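Local coordinates for protein cucumber stellacyanin (Cucumis sativus, PDB 1JER) that binds a copper ion as a type 1 blue-copper phytocyanin and probably shuttles electrons between redox partners, at the interface of chains A and B. Coordinates in Å, arbitrary orientation; residue numbers count along the deposited sequence, not the author numbering. Chains: chain A/B, Cucumber stellacyanin.

The interface of chains A and B. Residues chain A 44, 73-76; chain B 1, 3, 35, 79.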
loop_
_atom_site.group_PDB
_atom_site.type_symbol
_atom_site.label_atom_id
_atom_site.label_comp_id
_atom_site.label_asym_id
_atom_site.label_seq_id
_atom_site.Cartn_x
_atom_site.Cartn_y
_atom_site.Cartn_z
ATOM N N ALA A 44 -12.327 2.432 11.700
ATOM C CA ALA A 44 -11.214 3.271 12.165
ATOM C C ALA A 44 -11.079 3.233 13.672
ATOM O O ALA A 44 -12.023 3.019 14.439
ATOM C CB ALA A 44 -11.488 4.723 11.688
ATOM N N THR A 73 -5.989 4.166 10.892
ATOM C CA THR A 73 -6.916 4.466 9.795
ATOM C C THR A 73 -7.009 3.201 8.901
ATOM O O THR A 73 -6.077 2.424 8.836
ATOM C CB THR A 73 -6.352 5.598 8.907
ATOM O OG1 THR A 73 -4.993 5.262 8.572
ATOM C CG2 THR A 73 -6.291 6.878 9.749
ATOM N N SER A 74 -8.142 3.056 8.287
ATOM C CA SER A 74 -8.437 1.894 7.428
ATOM C C SER A 74 -8.925 2.476 6.099
ATOM O O SER A 74 -9.545 3.555 6.153
ATOM C CB SER A 74 -9.528 1.060 8.094
ATOM O OG SER A 74 -10.094 0.074 7.188
ATOM N N PRO A 75 -8.685 1.825 5.005
ATOM C CA PRO A 75 -8.001 0.543 4.925
ATOM C C PRO A 75 -6.480 0.696 4.947
ATOM O O PRO A 75 -5.966 1.756 4.556
ATOM C CB PRO A 75 -8.360 0.079 3.465
ATOM C CG PRO A 75 -8.450 1.378 2.731
ATOM C CD PRO A 75 -9.161 2.324 3.694
ATOM N N VAL A 76 -5.830 -0.357 5.414
ATOM C CA VAL A 76 -4.353 -0.422 5.408
ATOM C C VAL A 76 -3.994 -1.422 4.290
ATOM O O VAL A 76 -4.602 -2.507 4.276
ATOM C CB VAL A 76 -3.823 -0.998 6.715
ATOM C CG1 VAL A 76 -2.328 -1.367 6.539
ATOM C CG2 VAL A 76 -3.956 0.079 7.811
ATOM N N MET B 1 -15.248 5.911 9.984
ATOM C CA MET B 1 -14.924 6.499 8.718
ATOM C C MET B 1 -13.675 5.923 8.068
ATOM O O MET B 1 -12.545 6.142 8.499
ATOM N N SER B 3 -10.810 5.739 5.199
ATOM C CA SER B 3 -9.950 6.555 4.389
ATOM C C SER B 3 -10.245 6.247 2.929
ATOM O O SER B 3 -10.927 5.253 2.670
ATOM C CB SER B 3 -8.475 6.380 4.695
ATOM O OG SER B 3 -8.176 6.915 6.006
ATOM N N GLY B 35 -3.570 8.977 5.689
ATOM C CA GLY B 35 -4.403 7.766 5.842
ATOM C C GLY B 35 -4.948 7.294 4.513
ATOM O O GLY B 35 -5.263 6.122 4.307
ATOM N N ARG B 79 0.656 4.507 0.485
ATOM C CA ARG B 79 -0.072 5.112 1.597
ATOM C C ARG B 79 0.401 6.550 1.792
ATOM O O ARG B 79 1.585 6.839 1.714
ATOM C CB ARG B 79 0.131 4.345 2.930
ATOM C CG ARG B 79 -1.053 4.647 3.886
ATOM C CD ARG B 79 -1.073 3.741 5.110
ATOM N NE ARG B 79 -2.460 3.275 5.400
ATOM C CZ ARG B 79 -3.266 3.873 6.259
ATOM N NH1 ARG B 79 -2.747 4.554 7.282
ATOM N NH2 ARG B 79 -4.603 3.799 6.143
HETATM O O HOH W 1 -5.764 3.981 2.639
HETATM O O HOH W 2 -9.671 5.871 8.334
HETATM O O HOH W 3 -15.134 3.225 10.658
#
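B:Arg79 reaches across from strand 76-79 of chain B to A:Thr73 and A:Pro75, and illustrates how one guanidinium can tie together a hydroxyl and a backbone carbonyl of a neighbouring molecule. Its chain leaves with CG anti to the backbone N (chi1 -157°) and bends at chi3, bringing the guanidinium end-on to the threonine: NH1 lies 2.7 Å from the hydroxyl oxygen OG1 of A:Thr73, and NH2 lies 2.9 Å from that same OG1. Both hydrogen bonds lie in the guanidinium plane, and both are bent (149° and 138° at H) because the two N-H groups converge on one oxygen. NH2 also donates to A:Pro75 O at 2.9 Å, from above the carbonyl plane.

The guanidinium is flanked on both faces, each neighbour sitting toward the rim: CG2 of A:Val76 from the partner chain on one, the carbonyl carbon of B:Gly35 from the arginine's own chain on the other. An alanine in place of B:Arg79 would probably leave A:Thr73 OG1 and A:Pro75 O without these donors and open a gap beside A:Val76.

The backbone supplies a separate bond, from B:Ser3 N to A:Ser74 O, at 2.7 Å and nearly straight.

The patch belongs to a two-fold symmetric contact between copies and therefore recurs with the chains exchanged; this pairing may be a product of crystal packing.

Water extends the seam: one molecule bridges A:Pro75 O and B:Gly35 O, another A:Ala44 N and B:Met1 N. A third joins A:Ser74 N and O to B:Met1 O and to the hydroxyl B:Ser3 OG, the last at 3.0 Å from the water oxygen.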